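Local coordinates for protein putative hydrolase (Chromobacterium violaceum, PDB 3MCW) that belongs to the isochorismatase family and probably acts as a hydrolase, although its exact substrate and reaction are not established, at residues A172-D175 with G176-R180; V131-A134 with G135-F139; T95-A98 with F99-T102. All coordinates share one frame; numbering follows the deposited sequence.

Contact 1: residues A172-D175 with G176-R180; sequences ANLD and GEYCR
Tyr-178 folds back against Leu-174 where the helix 163-174 gives way to the loop that leads into strand 180-182. Tyr-178 CB lies 3.5 Å from Leu-174 O and also meets the methyl CD2 of Leu-174. Further out, Tyr-178 CD2 approaches Leu-174 CD2 at 4.1 Å, the two side chains crossing at about a right angle. CG stands beside the backbone N (chi1 -58°), which swings the ring back toward the last helical turn. There the ring edge meets carbonyl oxygens: Asn-173 O lies in the ring plane, 3.5 Å from Tyr-178 CD2, and CE2 passes the same oxygen. At the tip, OH makes a weak hydrogen bond to Asn-125 of the second subunit. Tyrosine suits the site because its ring carbons can lie along Leu-174 and the last carbonyls of the helix while its hydroxyl reaches the dimer interface.

In the backbone, Leu-174 O accepts Tyr-178 N at 2.9 Å and, more weakly, Cys-179 N, so two donors share one carbonyl left over at the helix end. Cys-179 SG, small and only weakly polar, settles 3.9 Å from Leu-174 CB. Gly-176, with positive phi, stands at the centre of a classic gamma turn closed by a weak bond from Glu-177 N to Asp-175 O; having no CB, it avoids Asp-175 O. Gly-176 N binds Cys-179 O at 2.8 Å. Asp-175 OD1 accepts the backbone N of Val-181, tying the turn to the strand, while Glu-177 OE2 is held by Asn-96 and Asn-125 of the second subunit. The whole is a tight helix-to-strand turn, delivering the chain to an outermost strand, within this chain, of the parallel sheet in this alpha/beta fold.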
ATOM      1  N   ALA A 172      -6.049  -1.725 -10.539  1.00  6.76           N
ATOM      2  CA  ALA A 172      -5.794  -0.493 -11.272  1.00  6.99           C
ATOM      3  C   ALA A 172      -4.772   0.391 -10.554  1.00  7.12           C
ATOM      4  O   ALA A 172      -3.944   1.022 -11.207  1.00  8.40           O
ATOM      5  CB  ALA A 172      -7.085   0.259 -11.510  1.00  8.49           C
ATOM      6  N   ASN A 173      -4.872   0.476  -9.239  1.00  6.81           N
ATOM      7  CA  ASN A 173      -3.895   1.254  -8.460  1.00  7.83           C
ATOM      8  C   ASN A 173      -2.506   0.634  -8.477  1.00  7.45           C
ATOM      9  O   ASN A 173      -1.510   1.350  -8.400  1.00  8.91           O
ATOM     10  CB  ASN A 173      -4.384   1.444  -7.021  1.00  8.76           C
ATOM     11  CG  ASN A 173      -5.542   2.476  -6.894  1.00  9.29           C
ATOM     12  OD1 ASN A 173      -5.754   3.313  -7.789  1.00 12.03           O
ATOM     13  ND2 ASN A 173      -6.288   2.368  -5.827  1.00 11.41           N
ATOM     14  N   LEU A 174      -2.437  -0.685  -8.576  1.00  6.59           N
ATOM     15  CA  LEU A 174      -1.174  -1.400  -8.549  1.00  6.76           C
ATOM     16  C   LEU A 174      -0.462  -1.439  -9.896  1.00  6.46           C
ATOM     17  O   LEU A 174       0.771  -1.353  -9.948  1.00  7.49           O
ATOM     18  CB  LEU A 174      -1.388  -2.819  -8.021  1.00  6.50           C
ATOM     19  CG  LEU A 174      -1.711  -2.926  -6.544  1.00  7.07           C
ATOM     20  CD1 LEU A 174      -2.136  -4.329  -6.161  1.00  9.13           C
ATOM     21  CD2 LEU A 174      -0.476  -2.512  -5.699  1.00 10.27           C
ATOM     22  N   ASP A 175      -1.209  -1.638 -10.982  1.00  6.66           N
ATOM     23  CA  ASP A 175      -0.622  -1.853 -12.286  1.00  7.10           C
ATOM     24  C   ASP A 175       0.133  -0.622 -12.744  1.00  7.46           C
ATOM     25  O   ASP A 175      -0.337   0.511 -12.607  1.00  8.98           O
ATOM     26  CB  ASP A 175      -1.682  -2.216 -13.338  1.00  7.65           C
ATOM     27  CG  ASP A 175      -1.046  -2.638 -14.622  1.00  9.77           C
ATOM     28  OD1 ASP A 175      -0.249  -3.610 -14.620  1.00  8.97           O
ATOM     29  OD2 ASP A 175      -1.231  -1.944 -15.672  1.00 12.77           O
ATOM     30  N   GLY A 176       1.317  -0.854 -13.321  1.00  7.16           N
ATOM     31  CA  GLY A 176       2.181   0.214 -13.846  1.00  8.19           C
ATOM     32  C   GLY A 176       2.974   0.881 -12.718  1.00  7.95           C
ATOM     33  O   GLY A 176       4.201   0.918 -12.739  1.00 11.30           O
ATOM     34  N   GLU A 177       2.294   1.386 -11.713  1.00  8.13           N
ATOM     35  CA  GLU A 177       2.935   2.138 -10.663  1.00  8.24           C
ATOM     36  C   GLU A 177       3.779   1.258  -9.749  1.00  7.91           C
ATOM     37  O   GLU A 177       4.806   1.695  -9.243  1.00  8.97           O
ATOM     38  CB  GLU A 177       1.863   2.899  -9.863  1.00  9.14           C
ATOM     39  CG  GLU A 177       2.363   3.991  -8.969  1.00  9.92           C
ATOM     40  CD  GLU A 177       2.824   5.259  -9.685  1.00 11.99           C
ATOM     41  OE1 GLU A 177       2.883   5.275 -10.938  1.00 16.03           O
ATOM     42  OE2 GLU A 177       3.132   6.265  -8.983  1.00 11.84           O
ATOM     43  N   TYR A 178       3.306   0.047  -9.469  1.00  7.10           N
ATOM     44  CA  TYR A 178       3.947  -0.865  -8.518  1.00  7.28           C
ATOM     45  C   TYR A 178       4.325  -2.231  -9.070  1.00  7.27           C
ATOM     46  O   TYR A 178       5.172  -2.900  -8.486  1.00  8.23           O
ATOM     47  CB  TYR A 178       3.058  -1.057  -7.291  1.00  7.14           C
ATOM     48  CG  TYR A 178       2.725   0.227  -6.564  1.00  6.63           C
ATOM     49  CD1 TYR A 178       3.551   0.737  -5.549  1.00  6.81           C
ATOM     50  CD2 TYR A 178       1.557   0.900  -6.835  1.00  6.80           C
ATOM     51  CE1 TYR A 178       3.191   1.908  -4.868  1.00  7.27           C
ATOM     52  CE2 TYR A 178       1.210   2.078  -6.160  1.00  7.19           C
ATOM     53  CZ  TYR A 178       2.024   2.558  -5.190  1.00  7.04           C
ATOM     54  OH  TYR A 178       1.708   3.705  -4.491  1.00  8.10           O
ATOM     55  N   CYS A 179       3.647  -2.684 -10.121  1.00  7.05           N
ATOM     56  CA  CYS A 179       3.819  -4.052 -10.634  1.00  6.85           C
ATOM     57  C   CYS A 179       3.221  -4.157 -12.014  1.00  7.44           C
ATOM     58  O   CYS A 179       2.645  -3.192 -12.535  1.00  8.79           O
ATOM     59  CB  CYS A 179       3.142  -5.060  -9.710  1.00  6.92           C
ATOM     60  SG  CYS A 179       1.333  -4.984  -9.760  1.00  7.89           S
ATOM     61  N   ARG A 180       3.416  -5.313 -12.647  1.00  6.95           N
ATOM     62  CA  ARG A 180       2.683  -5.685 -13.847  1.00  7.05           C
ATOM     63  C   ARG A 180       1.613  -6.684 -13.444  1.00  6.48           C
ATOM     64  O   ARG A 180       1.923  -7.786 -12.970  1.00  7.85           O
ATOM     65  CB  ARG A 180       3.633  -6.309 -14.860  1.00  8.43           C
ATOM     66  CG  ARG A 180       2.939  -6.660 -16.156  1.00 11.78           C
ATOM     67  CD  ARG A 180       3.903  -7.146 -17.199  1.00 16.46           C
ATOM     68  NE  ARG A 180       3.200  -7.557 -18.391  1.00 19.20           N
ATOM     69  CZ  ARG A 180       3.781  -7.748 -19.556  1.00 20.05           C
ATOM     70  NH1 ARG A 180       5.088  -7.599 -19.666  1.00 24.87           N
ATOM     71  NH2 ARG A 180       3.050  -8.126 -20.582  1.00 28.67           N
TER

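Contact 2: residues V131-A134 with G135-F139; sequences VRMA and GNLGF
Ala-134 and Phe-139 meet where helix 123-136 closes in a Schellman motif, before the chain enters strand 140-149 of a beta-alpha-beta unit. Phe-139 N reaches back to Ala-134 O at 3.0 Å, and Gly-138 N bonds to Gly-135 O inside that loop. Gly-138 supplies the positive phi that reverses the chain, a conformation in which a CB would be jammed against the preceding carbonyl oxygen.

Leu-137 and selenomethionine Met-133 lie side by side and point the same way. In the Met-133 conformer described, Met-133 CE comes 4.2 Å from Leu-137 CD1. Both are apolar, Met-133 long and flexible, Leu-137 branched and compact, and suit a surface that packs on Ile-100, that of the same chain for Met-133 and that of the second subunit for Leu-137. Asn-136 folds back along the helix, Asn-136 CG 3.5 Å from Arg-132 O, while its amide is bound by Asn-96 and Ser-97 of the second subunit. Arg-132 leads away to a salt bridge with Glu-128.

Phe-139 has CG beside its backbone N (chi1 -67°), which carries the ring to helix 104-111 and sets its edge against the helix end: Phe-139 CD2 lies 3.4 Å from Ala-134 O, in the ring plane.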
ATOM      1  N   VAL A 131       2.850  -5.786  -2.301  1.00  5.18           N
ATOM      2  CA  VAL A 131       3.227  -5.390  -3.646  1.00  5.13           C
ATOM      3  C   VAL A 131       3.638  -3.925  -3.721  1.00  5.10           C
ATOM      4  O   VAL A 131       4.593  -3.583  -4.401  1.00  5.46           O
ATOM      5  CB  VAL A 131       2.115  -5.726  -4.674  1.00  5.50           C
ATOM      6  CG1 VAL A 131       2.440  -5.171  -6.031  1.00  7.32           C
ATOM      7  CG2 VAL A 131       1.907  -7.229  -4.741  1.00  6.69           C
ATOM      8  N   ARG A 132       2.912  -3.039  -3.036  1.00  5.09           N
ATOM      9  CA  ARG A 132       3.294  -1.621  -3.064  1.00  5.20           C
ATOM     10  C   ARG A 132       4.713  -1.477  -2.527  1.00  5.62           C
ATOM     11  O   ARG A 132       5.520  -0.747  -3.121  1.00  6.12           O
ATOM     12  CB  ARG A 132       2.325  -0.735  -2.302  1.00  5.32           C
ATOM     13  CG  ARG A 132       0.998  -0.507  -2.988  1.00  5.64           C
ATOM     14  CD  ARG A 132       0.155   0.521  -2.249  1.00  7.25           C
ATOM     15  NE  ARG A 132      -1.169   0.759  -2.810  1.00  7.67           N
ATOM     16  CZ  ARG A 132      -1.651   1.958  -3.144  1.00  6.98           C
ATOM     17  NH1 ARG A 132      -0.932   3.053  -3.115  1.00  7.76           N
ATOM     18  NH2 ARG A 132      -2.941   2.055  -3.430  1.00  8.13           N
HETATM   19  N   MSE A 133       5.011  -2.121  -1.405  1.00  5.78           N
HETATM   20  CA  MSE A 133       6.389  -2.048  -0.880  0.60  5.89           C
HETATM   21  C   MSE A 133       7.385  -2.690  -1.805  1.00  6.06           C
HETATM   22  O   MSE A 133       8.456  -2.126  -2.044  1.00  7.05           O
HETATM   23  CB  MSE A 133       6.522  -2.650   0.516  0.60  6.10           C
HETATM   24  CG  MSE A 133       6.012  -1.770   1.550  0.60  5.76           C
HETATM   25 SE   MSE A 133       6.509  -2.308   3.365  0.45  6.38          SE
HETATM   26  CE  MSE A 133       8.451  -2.293   3.218  0.60  8.47           C
ATOM     27  N   ALA A 134       7.070  -3.869  -2.340  1.00  5.62           N
ATOM     28  CA  ALA A 134       8.008  -4.523  -3.254  1.00  6.08           C
ATOM     29  C   ALA A 134       8.384  -3.637  -4.427  1.00  5.94           C
ATOM     30  O   ALA A 134       9.562  -3.522  -4.781  1.00  7.21           O
ATOM     31  CB  ALA A 134       7.437  -5.852  -3.747  1.00  6.82           C
ATOM     32  N   GLY A 135       7.389  -3.054  -5.078  1.00  5.98           N
ATOM     33  CA  GLY A 135       7.671  -2.222  -6.229  1.00  6.74           C
ATOM     34  C   GLY A 135       8.504  -1.000  -5.848  1.00  6.61           C
ATOM     35  O   GLY A 135       9.493  -0.661  -6.504  1.00  7.19           O
ATOM     36  N   ASN A 136       8.156  -0.360  -4.730  1.00  6.76           N
ATOM     37  CA  ASN A 136       8.913   0.816  -4.315  1.00  7.27           C
ATOM     38  C   ASN A 136      10.330   0.494  -3.850  1.00  7.24           C
ATOM     39  O   ASN A 136      11.217   1.335  -3.962  1.00  8.80           O
ATOM     40  CB  ASN A 136       8.172   1.593  -3.210  1.00  7.58           C
ATOM     41  CG  ASN A 136       6.938   2.399  -3.658  1.00  7.56           C
ATOM     42  OD1 ASN A 136       6.355   3.078  -2.820  1.00  9.04           O
ATOM     43  ND2 ASN A 136       6.566   2.378  -4.902  1.00  8.35           N
ATOM     44  N   LEU A 137      10.545  -0.726  -3.357  1.00  7.16           N
ATOM     45  CA  LEU A 137      11.886  -1.196  -2.989  1.00  7.99           C
ATOM     46  C   LEU A 137      12.730  -1.549  -4.220  1.00  8.35           C
ATOM     47  O   LEU A 137      13.921  -1.814  -4.085  1.00 11.64           O
ATOM     48  CB  LEU A 137      11.799  -2.400  -2.044  1.00  8.08           C
ATOM     49  CG  LEU A 137      11.336  -2.084  -0.612  1.00  8.28           C
ATOM     50  CD1 LEU A 137      11.055  -3.380   0.143  1.00  9.93           C
ATOM     51  CD2 LEU A 137      12.346  -1.217   0.152  1.00 10.17           C
ATOM     52  N   GLY A 138      12.142  -1.592  -5.401  1.00  8.16           N
ATOM     53  CA  GLY A 138      12.852  -1.856  -6.646  1.00  9.16           C
ATOM     54  C   GLY A 138      12.782  -3.268  -7.178  1.00  9.16           C
ATOM     55  O   GLY A 138      13.527  -3.629  -8.059  1.00 13.30           O
ATOM     56  N   PHE A 139      11.906  -4.092  -6.617  1.00  7.49           N
ATOM     57  CA  PHE A 139      11.668  -5.437  -7.166  1.00  7.60           C
ATOM     58  C   PHE A 139      10.773  -5.322  -8.379  1.00  8.00           C
ATOM     59  O   PHE A 139       9.911  -4.448  -8.484  1.00  9.86           O
ATOM     60  CB  PHE A 139      11.013  -6.321  -6.107  1.00  7.87           C
ATOM     61  CG  PHE A 139      11.926  -6.607  -4.976  1.00  7.74           C
ATOM     62  CD1 PHE A 139      12.807  -7.658  -5.049  1.00  9.80           C
ATOM     63  CD2 PHE A 139      11.905  -5.851  -3.820  1.00  8.65           C
ATOM     64  CE1 PHE A 139      13.687  -7.909  -4.036  1.00 10.71           C
ATOM     65  CE2 PHE A 139      12.798  -6.091  -2.776  1.00  8.84           C
ATOM     66  CZ  PHE A 139      13.702  -7.120  -2.900  1.00  8.93           C
TER

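Contact 3: residues T95-A98 with F99-T102; sequences TNSA and FIGT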
ATOM      1  N   THR A  95       2.177  -8.287  10.390  1.00  8.16           N
ATOM      2  CA  THR A  95       1.503  -7.119   9.842  0.50  8.31           C
ATOM      3  C   THR A  95       1.118  -7.422   8.408  1.00  7.17           C
ATOM      4  O   THR A  95       1.344  -8.505   7.907  1.00  8.27           O
ATOM      5  CB  THR A  95       2.376  -5.826   9.858  0.50  9.16           C
ATOM      6  OG1 THR A  95       1.500  -4.722   9.817  0.50  9.39           O
ATOM      7  CG2 THR A  95       3.216  -5.645   8.589  0.50  8.90           C
ATOM      8  N   ASN A  96       0.578  -6.437   7.700  1.00  6.87           N
ATOM      9  CA  ASN A  96       0.101  -6.712   6.352  1.00  6.62           C
ATOM     10  C   ASN A  96       1.206  -6.962   5.351  1.00  6.52           C
ATOM     11  O   ASN A  96       1.136  -7.880   4.544  1.00  8.10           O
ATOM     12  CB  ASN A  96      -0.812  -5.590   5.886  1.00  7.48           C
ATOM     13  CG  ASN A  96      -1.923  -5.363   6.868  1.00  8.76           C
ATOM     14  OD1 ASN A  96      -1.885  -4.455   7.684  1.00 10.04           O
ATOM     15  ND2 ASN A  96      -2.888  -6.267   6.861  1.00 12.39           N
ATOM     16  N   SER A  97       2.217  -6.100   5.336  1.00  7.27           N
ATOM     17  CA  SER A  97       3.315  -6.271   4.403  1.00  7.20           C
ATOM     18  C   SER A  97       4.240  -7.406   4.805  1.00  6.85           C
ATOM     19  O   SER A  97       4.751  -7.428   5.901  1.00  8.31           O
ATOM     20  CB  SER A  97       4.134  -4.987   4.300  1.00  7.78           C
ATOM     21  OG  SER A  97       5.265  -5.291   3.469  1.00  8.66           O
ATOM     22  N   ALA A  98       4.537  -8.272   3.836  1.00  6.38           N
ATOM     23  CA  ALA A  98       5.458  -9.412   4.054  1.00  6.88           C
ATOM     24  C   ALA A  98       6.901  -8.974   4.319  1.00  6.99           C
ATOM     25  O   ALA A  98       7.696  -9.810   4.714  1.00  8.28           O
ATOM     26  CB  ALA A  98       5.416 -10.354   2.863  1.00  7.47           C
ATOM     27  N   PHE A  99       7.227  -7.690   4.087  1.00  6.61           N
ATOM     28  CA  PHE A  99       8.570  -7.206   4.341  1.00  7.12           C
ATOM     29  C   PHE A  99       8.820  -6.771   5.792  1.00  8.20           C
ATOM     30  O   PHE A  99       9.963  -6.762   6.264  1.00 10.41           O
ATOM     31  CB  PHE A  99       8.905  -6.032   3.420  1.00  7.60           C
ATOM     32  CG  PHE A  99       8.987  -6.422   1.977  1.00  6.58           C
ATOM     33  CD1 PHE A  99      10.163  -6.946   1.430  1.00  7.68           C
ATOM     34  CD2 PHE A  99       7.892  -6.306   1.144  1.00  7.64           C
ATOM     35  CE1 PHE A  99      10.257  -7.328   0.125  1.00  7.42           C
ATOM     36  CE2 PHE A  99       7.973  -6.692  -0.163  1.00  8.13           C
ATOM     37  CZ  PHE A  99       9.161  -7.204  -0.690  1.00  7.70           C
ATOM     38  N   ILE A 100       7.789  -6.382   6.490  1.00  7.57           N
ATOM     39  CA  ILE A 100       7.958  -5.688   7.760  1.00  8.96           C
ATOM     40  C   ILE A 100       8.101  -6.682   8.882  1.00  9.27           C
ATOM     41  O   ILE A 100       7.254  -7.537   9.113  1.00  9.91           O
ATOM     42  CB  ILE A 100       6.866  -4.645   7.991  1.00 10.17           C
ATOM     43  CG1 ILE A 100       7.089  -3.488   6.977  1.00 11.56           C
ATOM     44  CG2 ILE A 100       6.940  -4.132   9.446  1.00 12.43           C
ATOM     45  CD1 ILE A 100       6.050  -2.405   6.965  1.00 12.68           C
ATOM     46  N   GLY A 101       9.242  -6.605   9.542  1.00 10.59           N
ATOM     47  CA  GLY A 101       9.548  -7.450  10.673  1.00 11.23           C
ATOM     48  C   GLY A 101       9.996  -8.843  10.275  1.00 11.14           C
ATOM     49  O   GLY A 101      10.071  -9.720  11.139  1.00 15.15           O
ATOM     50  N   THR A 102      10.278  -8.991   9.000  0.50  9.70           N
ATOM     51  CA  THR A 102      10.820 -10.198   8.523  0.50  8.90           C
ATOM     52  C   THR A 102      12.121  -9.914   7.845  0.50  7.76           C
ATOM     53  O   THR A 102      12.513  -8.774   7.598  0.50  7.89           O
ATOM     54  CB  THR A 102       9.905 -10.875   7.522  0.50  7.57           C
ATOM     55  OG1 THR A 102      10.050 -10.209   6.274  0.50  6.16           O
ATOM     56  CG2 THR A 102       8.429 -10.835   7.987  0.50  7.74           C
TER
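Ser-97 and Phe-99 are joined by a hydrogen bond from the backbone N of Phe-99 to the hydroxyl OG of Ser-97, 3.2 Å long and nearly straight at 162°. This is an ST turn: OG lies away from its own backbone N (chi1 174°), on the side where the chain comes round. Ser-97 OG also sits at the edge of the Phe-99 ring, near its plane, 3.7 Å from Phe-99 CD2. Serine suits the place because a short hydroxyl can take the backbone N-H without crowding the ring.

The same residues start a type I beta turn, from Ser-97 to Ile-100. Its bond, Ile-100 N to Ser-97 O, is long at 3.3 Å, and the donor stands well above the carbonyl plane. Ile-100 also touches the start of the loop: in the Thr-95 conformer described, Ile-100 CB lies 3.8 Å from Thr-95 CG2, the two side chains crossing at a slant, and Ile-100 CD1 reaches toward Ser-97 CB. A type II turn follows from Phe-99 to Thr-102, with Gly-101 providing the positive phi its third position needs. In the conformer described, Thr-102 OG1 donates to Ala-98 O at 2.9 Å, closing the second turn onto the first, and is itself bonded to Leu-104 N.

Further out, Thr-130 OG1 takes up Ala-98 N, and Lys-93 NZ donates to Thr-95 O. Asn-136 of the second subunit binds the backbone N of Ser-97, so the loop belongs to the dimer interface as well. The double turn thus links strand 89-93 of the parallel sheet to helix 104-111; Phe-99 lies between that helix and helix 123-136, touching Leu-104 and Leu-108 on one and Ala-134 on the other.

Overall arrangement
Contact 2 sits between the other two. Its centre is about 10 Å from that of contact 1 and about 12 Å from that of contact 3, whereas contacts 1 and 3 are about 20 Å apart between centres and do not touch. Arg-132 NH1 lies 3.0 Å from Tyr-178 OH, Asn-136 ND2 meets that ring at CE1, and Val-131 CG1 is 3.7 Å from Cys-179 CB. On the other flank, Met-133 SE, in the conformer described, lies 3.6 Å from Ile-100 CD1. All three meet the second subunit, where Asn-96 of one chain pairs with Glu-177 and Asn-136 of the other, bringing contact 3 of one subunit to contacts 1 and 2 of its partner.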